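PDB 5Y5R: pyrethroid hydrolase from Sphingobium faniae, which catalyses the hydrolysis of pyrethroid insecticides such as cypermethrin and permethrin, splitting their carboxylic ester into an acid and an alcohol. Local coordinates for residues 6-11 with 17-22; 29-34 with 247-252; 196-201 with 212-217. All blocks are in the same frame, centred on the assembly; numbering follows the deposited sequence.

Interaction 1. Residues 6-11 with 17-22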
# COMPACT_ATOMS: atom_id res chain seq x y z
N ILE A 6 -13.48 -5.86 -1.68
CA ILE A 6 -12.42 -5.00 -1.16
C ILE A 6 -11.11 -5.72 -1.41
O ILE A 6 -10.98 -6.90 -1.06
CB ILE A 6 -12.60 -4.69 0.34
CG1 ILE A 6 -13.87 -3.89 0.59
CG2 ILE A 6 -11.42 -3.90 0.90
CD1 ILE A 6 -14.11 -3.62 2.07
N ILE A 7 -10.14 -5.02 -2.01
CA ILE A 7 -8.85 -5.61 -2.36
C ILE A 7 -7.78 -4.88 -1.56
O ILE A 7 -7.66 -3.65 -1.67
CB ILE A 7 -8.59 -5.54 -3.87
CG1 ILE A 7 -9.72 -6.22 -4.66
CG2 ILE A 7 -7.17 -6.09 -4.23
CD1 ILE A 7 -9.67 -6.01 -6.15
N LEU A 8 -7.09 -5.61 -0.68
CA LEU A 8 -6.02 -5.07 0.17
C LEU A 8 -4.68 -5.44 -0.45
O LEU A 8 -4.38 -6.64 -0.60
CB LEU A 8 -6.06 -5.62 1.60
CG LEU A 8 -7.44 -5.76 2.25
CD1 LEU A 8 -7.36 -6.40 3.60
CD2 LEU A 8 -8.12 -4.38 2.26
N ILE A 9 -3.87 -4.44 -0.78
CA ILE A 9 -2.61 -4.64 -1.48
C ILE A 9 -1.44 -4.29 -0.57
O ILE A 9 -1.35 -3.16 -0.08
CB ILE A 9 -2.59 -3.84 -2.79
CG1 ILE A 9 -3.67 -4.39 -3.72
CG2 ILE A 9 -1.19 -3.92 -3.40
CD1 ILE A 9 -4.04 -3.51 -4.89
N HIS A 10 -0.53 -5.24 -0.38
CA HIS A 10 0.64 -5.12 0.48
C HIS A 10 1.66 -4.16 -0.13
O HIS A 10 1.59 -3.81 -1.31
CB HIS A 10 1.31 -6.48 0.68
CG HIS A 10 1.86 -7.06 -0.59
ND1 HIS A 10 2.99 -6.56 -1.21
CD2 HIS A 10 1.44 -8.10 -1.37
CE1 HIS A 10 3.25 -7.27 -2.30
NE2 HIS A 10 2.32 -8.20 -2.43
N GLY A 11 2.61 -3.74 0.70
CA GLY A 11 3.74 -2.90 0.30
C GLY A 11 5.06 -3.65 0.08
O GLY A 11 5.11 -4.88 -0.04
N ALA A 17 -0.73 -12.08 2.95
CA ALA A 17 -1.01 -12.63 4.27
C ALA A 17 -0.81 -11.65 5.41
O ALA A 17 -1.29 -11.91 6.53
CB ALA A 17 -0.15 -13.88 4.50
N CYS A 18 -0.09 -10.54 5.20
CA CYS A 18 0.07 -9.58 6.28
C CYS A 18 -1.24 -8.99 6.74
O CYS A 18 -1.31 -8.50 7.87
CB CYS A 18 1.01 -8.42 5.89
SG CYS A 18 0.39 -7.20 4.70
N TYR A 19 -2.28 -9.07 5.92
CA TYR A 19 -3.62 -8.58 6.22
C TYR A 19 -4.51 -9.60 6.93
O TYR A 19 -5.72 -9.34 7.09
CB TYR A 19 -4.29 -8.14 4.91
CG TYR A 19 -3.73 -6.83 4.35
CD1 TYR A 19 -4.07 -5.59 4.92
CD2 TYR A 19 -2.88 -6.82 3.26
CE1 TYR A 19 -3.54 -4.36 4.41
CE2 TYR A 19 -2.38 -5.63 2.75
CZ TYR A 19 -2.70 -4.42 3.32
OH TYR A 19 -2.16 -3.26 2.79
N ASP A 20 -3.94 -10.72 7.39
CA ASP A 20 -4.73 -11.82 7.94
C ASP A 20 -5.61 -11.39 9.11
O ASP A 20 -6.67 -11.98 9.33
CB ASP A 20 -3.81 -12.96 8.38
CG ASP A 20 -3.41 -13.85 7.24
OD1 ASP A 20 -3.93 -13.66 6.11
OD2 ASP A 20 -2.59 -14.76 7.49
N ALA A 21 -5.23 -10.35 9.85
CA ALA A 21 -6.10 -9.97 10.96
C ALA A 21 -7.29 -9.13 10.51
O ALA A 21 -8.31 -9.09 11.20
CB ALA A 21 -5.30 -9.20 12.01
N VAL A 22 -7.21 -8.54 9.33
CA VAL A 22 -8.23 -7.65 8.83
C VAL A 22 -9.26 -8.35 7.96
O VAL A 22 -10.44 -7.98 7.96
CB VAL A 22 -7.51 -6.50 8.09
CG1 VAL A 22 -8.48 -5.48 7.59
CG2 VAL A 22 -6.56 -5.82 9.05
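With chi1 at -73°, Tyr19 sets its CG trans to its own carbonyl carbon and brings the face of the ring against Leu8 near the end of strand 3-9; in Leu8 (chi1 -41°) CG is likewise trans to the carbonyl carbon, and its CD1 lies over the ring. The two side chains meet as a CH-pi contact: CB of Leu8 sits 3.6 Å from the centroid of the Tyr19 ring and only 4° off its normal, so this carbon lies almost exactly above the middle of the face. The CD1 branch of Leu8 covers the inner part of the same ring, 3.6 Å from CD1 of Tyr19, and also reaches CG1 of Val22 at 4.2 Å.

The phenol runs across the strand, and its OH donates a hydrogen bond to the backbone O of Ile9 at 3.0 Å. The hydroxyl stands well above the carbonyl plane rather than on a lone pair. This is the end of an inner strand, next to the edge strand 32-34, of the alpha/beta hydrolase sheet, where the chain leaves strand 3-9 for the loop that leads to helix 23-28, and Tyr19 folds that loop back against the strand it has just left. Tyr233 and the strand 71-77 residues Leu75 and His77 also pack against Tyr19.

Past the strand end, the backbone N of His10 lies at the edge of the Tyr19 ring, near its plane and 3.7 Å from CE2. SG of Cys18 approaches CB of His10 at 4.2 Å. The imidazole itself leads away from the loop: ND1 donates a hydrogen bond to O of Gly11 at 2.9 Å, while NE2 is hydrogen-bonded to N of Leu38, which together fix the rotation of the ring.

Interaction 2. Residues 29-34 with 247-252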
# COMPACT_ATOMS: atom_id res chain seq x y z
N ARG A 29 -18.56 -7.62 7.58
CA ARG A 29 -19.32 -6.49 7.07
C ARG A 29 -19.99 -6.79 5.74
O ARG A 29 -20.54 -5.88 5.09
CB ARG A 29 -18.39 -5.27 6.91
CG ARG A 29 -18.00 -4.58 8.18
CD ARG A 29 -19.19 -3.75 8.64
NE ARG A 29 -18.79 -2.57 9.39
CZ ARG A 29 -18.94 -1.32 8.95
NH1 ARG A 29 -18.56 -0.32 9.70
NH2 ARG A 29 -19.49 -1.09 7.76
N GLY A 30 -19.95 -8.05 5.31
CA GLY A 30 -20.63 -8.45 4.11
C GLY A 30 -19.86 -8.23 2.85
O GLY A 30 -20.45 -8.20 1.77
N TYR A 31 -18.53 -8.15 2.93
CA TYR A 31 -17.73 -7.91 1.75
C TYR A 31 -16.94 -9.16 1.40
O TYR A 31 -16.52 -9.93 2.27
CB TYR A 31 -16.77 -6.75 1.96
CG TYR A 31 -17.45 -5.42 2.03
CD1 TYR A 31 -17.87 -4.80 0.87
CD2 TYR A 31 -17.67 -4.78 3.24
CE1 TYR A 31 -18.49 -3.58 0.90
CE2 TYR A 31 -18.31 -3.54 3.29
CZ TYR A 31 -18.71 -2.96 2.11
OH TYR A 31 -19.35 -1.74 2.08
N ARG A 32 -16.76 -9.36 0.11
CA ARG A 32 -15.78 -10.31 -0.35
C ARG A 32 -14.42 -9.62 -0.32
O ARG A 32 -14.27 -8.50 -0.80
CB ARG A 32 -16.12 -10.80 -1.75
CG ARG A 32 -15.14 -11.83 -2.23
CD ARG A 32 -15.81 -12.88 -3.03
NE ARG A 32 -15.14 -13.09 -4.31
CZ ARG A 32 -15.46 -14.05 -5.16
NH1 ARG A 32 -16.43 -14.90 -4.85
NH2 ARG A 32 -14.83 -14.17 -6.31
N VAL A 33 -13.44 -10.27 0.28
CA VAL A 33 -12.17 -9.61 0.58
C VAL A 33 -11.04 -10.39 -0.07
O VAL A 33 -11.02 -11.63 -0.03
CB VAL A 33 -11.98 -9.47 2.10
CG1 VAL A 33 -10.70 -8.73 2.40
CG2 VAL A 33 -13.18 -8.75 2.70
N HIS A 34 -10.12 -9.66 -0.69
CA HIS A 34 -8.97 -10.22 -1.39
C HIS A 34 -7.70 -9.59 -0.82
O HIS A 34 -7.72 -8.43 -0.39
CB HIS A 34 -9.08 -9.95 -2.90
CG HIS A 34 -10.38 -10.36 -3.52
ND1 HIS A 34 -10.57 -11.59 -4.12
CD2 HIS A 34 -11.56 -9.70 -3.64
CE1 HIS A 34 -11.80 -11.67 -4.59
NE2 HIS A 34 -12.43 -10.54 -4.31
N PHE A 247 -15.97 3.45 4.74
CA PHE A 247 -15.68 4.01 3.42
C PHE A 247 -16.34 3.18 2.32
O PHE A 247 -16.96 3.73 1.41
CB PHE A 247 -14.16 4.10 3.21
CG PHE A 247 -13.75 4.73 1.89
CD1 PHE A 247 -13.99 6.08 1.65
CD2 PHE A 247 -13.08 3.99 0.93
CE1 PHE A 247 -13.61 6.66 0.44
CE2 PHE A 247 -12.69 4.57 -0.27
CZ PHE A 247 -12.95 5.91 -0.52
N ALA A 248 -16.20 1.86 2.38
CA ALA A 248 -16.76 1.03 1.32
C ALA A 248 -18.27 1.19 1.25
O ALA A 248 -18.84 1.16 0.15
CB ALA A 248 -16.41 -0.43 1.56
N ASP A 249 -18.92 1.41 2.41
CA ASP A 249 -20.39 1.53 2.47
C ASP A 249 -20.90 2.72 1.67
O ASP A 249 -22.04 2.70 1.19
CB ASP A 249 -20.86 1.67 3.92
CG ASP A 249 -20.76 0.38 4.73
OD1 ASP A 249 -20.40 -0.72 4.20
OD2 ASP A 249 -21.01 0.49 5.96
N ALA A 250 -20.11 3.79 1.59
CA ALA A 250 -20.50 4.98 0.85
C ALA A 250 -19.26 5.84 0.62
O ALA A 250 -19.07 6.83 1.33
CB ALA A 250 -21.54 5.81 1.60
N PRO A 251 -18.42 5.52 -0.36
CA PRO A 251 -17.15 6.27 -0.47
C PRO A 251 -17.38 7.70 -0.91
O PRO A 251 -16.64 8.60 -0.51
CB PRO A 251 -16.35 5.45 -1.51
CG PRO A 251 -17.38 4.75 -2.31
CD PRO A 251 -18.53 4.44 -1.35
N ALA A 252 -18.45 7.94 -1.66
CA ALA A 252 -18.76 9.29 -2.11
C ALA A 252 -19.11 10.23 -0.96
O ALA A 252 -18.87 11.43 -1.08
CB ALA A 252 -19.91 9.24 -3.12
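Tyr31 reaches from the loop just before strand 32-34 to the C-terminal end of helix 237-249, where Ala248 and Asp249 receive it. Its CB points toward the helix, and CG lies opposite the carbonyl carbon of Tyr31 (chi1 -70°), which sends the ring toward the helix. At the near end of the ring, CG of Tyr31 packs on CD1 of Ile6, so strand 3-9 flanks the tyrosine. Farther out, CE1 of Tyr31 comes to 3.8 Å from CB of Ala248, and the same methyl lies 3.5 Å from CZ, approaching the ring obliquely. At the tip, OH donates a hydrogen bond of 2.6 Å to OD1 of Asp249. This oxygen is met on its anti lone pair, and it lies at the edge of the phenol ring, whose plane is only 21° from that of the carboxylate.

The other oxygen of Asp249 is turned to Arg29. NH2 of Arg29 forms a salt bridge with OD2 at 2.8 Å, but the hydrogen bond within it is weak, bent to 125° at the hydrogen. The stronger partner of Arg29 is Asp246, about one turn earlier in the helix, with which NH1 makes a salt bridge. Asp249 is thus held through both oxygens, one by a neutral hydroxyl and one by a positive charge. A phenylalanine in place of Tyr31 would probably leave OD1 of Asp249 without its phenol donor and the carboxylate freer to turn about its bond to CB.

Lying away from the catalytic residues, the contact fastens the end of the last helix of the alpha/beta hydrolase fold to the loop leading into edge strand 32-34 of its parallel sheet.

Interaction 3. Residues 196-201 with 212-217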
# COMPACT_ATOMS: atom_id res chain seq x y z
N TYR A 196 -7.16 8.87 2.72
CA TYR A 196 -5.86 8.62 3.32
C TYR A 196 -6.05 8.28 4.80
O TYR A 196 -6.60 9.08 5.55
CB TYR A 196 -4.94 9.84 3.19
CG TYR A 196 -3.46 9.48 3.29
CD1 TYR A 196 -2.84 9.31 4.52
CD2 TYR A 196 -2.71 9.27 2.15
CE1 TYR A 196 -1.49 8.97 4.60
CE2 TYR A 196 -1.37 8.93 2.22
CZ TYR A 196 -0.77 8.77 3.43
OH TYR A 196 0.56 8.41 3.45
N ILE A 197 -5.57 7.11 5.20
CA ILE A 197 -5.54 6.73 6.61
C ILE A 197 -4.11 6.93 7.08
O ILE A 197 -3.22 6.17 6.69
CB ILE A 197 -5.99 5.28 6.84
CG1 ILE A 197 -7.38 5.04 6.24
CG2 ILE A 197 -5.97 4.94 8.34
CD1 ILE A 197 -7.97 3.69 6.58
N GLU A 198 -3.89 7.97 7.89
CA GLU A 198 -2.58 8.27 8.43
C GLU A 198 -2.32 7.35 9.61
O GLU A 198 -3.23 7.06 10.40
CB GLU A 198 -2.46 9.72 8.95
CG GLU A 198 -3.00 10.83 8.10
CD GLU A 198 -2.98 12.18 8.86
OE1 GLU A 198 -3.34 12.23 10.05
OE2 GLU A 198 -2.59 13.19 8.26
N ALA A 199 -1.07 6.95 9.76
CA ALA A 199 -0.54 6.29 10.95
C ALA A 199 0.29 7.34 11.68
O ALA A 199 1.38 7.70 11.21
CB ALA A 199 0.28 5.07 10.56
N LEU A 200 -0.25 7.88 12.79
CA LEU A 200 0.34 9.06 13.43
C LEU A 200 1.78 8.84 13.91
O LEU A 200 2.58 9.78 13.90
CB LEU A 200 -0.53 9.51 14.58
CG LEU A 200 -1.89 10.00 14.09
CD1 LEU A 200 -2.86 10.25 15.25
CD2 LEU A 200 -1.70 11.25 13.26
N ASP A 201 2.13 7.63 14.36
CA ASP A 201 3.45 7.41 14.94
C ASP A 201 4.38 6.64 14.01
O ASP A 201 5.31 5.99 14.47
CB ASP A 201 3.36 6.71 16.30
CG ASP A 201 2.50 7.48 17.30
OD1 ASP A 201 2.17 8.65 17.02
OD2 ASP A 201 2.17 6.94 18.39
N GLN A 212 2.32 15.82 3.71
CA GLN A 212 2.83 16.55 2.56
C GLN A 212 2.31 15.94 1.27
O GLN A 212 1.96 16.65 0.32
CB GLN A 212 4.36 16.56 2.62
CG GLN A 212 5.03 17.47 1.60
CD GLN A 212 4.82 18.92 1.94
OE1 GLN A 212 4.88 19.31 3.11
NE2 GLN A 212 4.58 19.74 0.93
N MSE A 213 2.22 14.62 1.23
CA MSE A 213 1.66 13.96 0.07
C MSE A 213 0.18 14.29 -0.13
O MSE A 213 -0.24 14.59 -1.25
CB MSE A 213 1.88 12.45 0.20
CG MSE A 213 3.34 12.12 -0.05
SE MSE A 213 3.76 10.22 -0.05
CE MSE A 213 3.35 9.80 1.77
N GLN A 214 -0.61 14.24 0.94
CA GLN A 214 -2.00 14.70 0.83
C GLN A 214 -2.04 16.13 0.30
O GLN A 214 -2.80 16.44 -0.63
CB GLN A 214 -2.71 14.62 2.18
CG GLN A 214 -2.81 13.23 2.70
CD GLN A 214 -3.21 13.19 4.14
OE1 GLN A 214 -4.34 13.54 4.51
NE2 GLN A 214 -2.29 12.77 4.97
N LYS A 215 -1.17 16.99 0.83
CA LYS A 215 -1.19 18.40 0.48
C LYS A 215 -0.91 18.62 -1.01
O LYS A 215 -1.46 19.55 -1.62
CB LYS A 215 -0.18 19.15 1.35
CG LYS A 215 -0.06 20.61 1.03
CD LYS A 215 0.82 21.37 2.01
CE LYS A 215 0.32 22.82 2.11
NZ LYS A 215 0.55 23.57 0.85
N GLU A 216 -0.00 17.82 -1.61
CA GLU A 216 0.40 18.04 -3.00
C GLU A 216 -0.44 17.28 -4.02
O GLU A 216 -0.29 17.53 -5.22
CB GLU A 216 1.88 17.67 -3.17
CG GLU A 216 2.83 18.63 -2.44
CD GLU A 216 4.32 18.36 -2.63
OE1 GLU A 216 5.10 18.80 -1.77
OE2 GLU A 216 4.73 17.64 -3.57
N PHE A 217 -1.35 16.39 -3.59
CA PHE A 217 -2.22 15.72 -4.56
C PHE A 217 -3.34 16.67 -4.99
O PHE A 217 -3.94 17.33 -4.14
CB PHE A 217 -2.83 14.44 -3.98
CG PHE A 217 -3.51 13.57 -5.02
CD1 PHE A 217 -2.81 12.59 -5.72
CD2 PHE A 217 -4.84 13.73 -5.30
CE1 PHE A 217 -3.46 11.80 -6.66
CE2 PHE A 217 -5.48 12.96 -6.25
CZ PHE A 217 -4.79 11.98 -6.92
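Stacking joins Tyr196 of strand 194-199 to Gln214 of helix 207-216. The amide of Gln214 lies over one face of the phenol with the two planes 8° apart, and its NE2 comes within 3.5 Å of CD1 of Tyr196. Farther back along the glutamine, CG makes a CH-pi contact at 4.2 Å from the Tyr196 ring centroid. CG of Tyr196 is anti to the backbone N (chi1 -158°), which turns the face of the ring to the Gln214 side chain.

The axes of the short segments 196-199 and 212-216 run nearly antiparallel, at 157°, with a closest approach of 10.8 Å. They belong to the first two elements of a beta-alpha-beta unit completed by strand 222-226, the edge strand of the alpha/beta hydrolase sheet.

Polar contacts are looser. NE2 of Gln214 donates a weak hydrogen bond of 3.3 Å to OE2 of Glu198, fairly straight, with amide and carboxylate planes almost perpendicular. Glu198 is held mainly by others: OE1 is hydrogen-bonded to OG of Ser225 and OE2 pairs with Arg211, so its buried charge is probably well compensated.

Van der Waals contact is added by selenomethionine Met213, whose CE lies 3.5 Å from OH of Tyr196. That hydroxyl hydrogen-bonds to O of Ala103.

How the interactions relate
All three interactions bear on one parallel sheet. Interactions 1 and 2 touch directly through its neighbouring strands 3-9 and 32-34: N of Ile6 lies 2.9 Å from O of Arg32, and N of Leu8 lies 2.9 Å from O of His34, both probable hydrogen bonds. Interaction 3 is across the chain's centre from interaction 1, their centres about 20 Å apart, and is nested in the chain between the two halves of interaction 2. Interactions 1 and 3 both lie near the probable charge-relay residues: the side chains of Tyr19 and Tyr196 are each about 9 Å from that of His230, and Tyr196 is about 7 Å from Asp202. Those of Cys18 and Met213 are each about 7 Å from the bound pyrethroid.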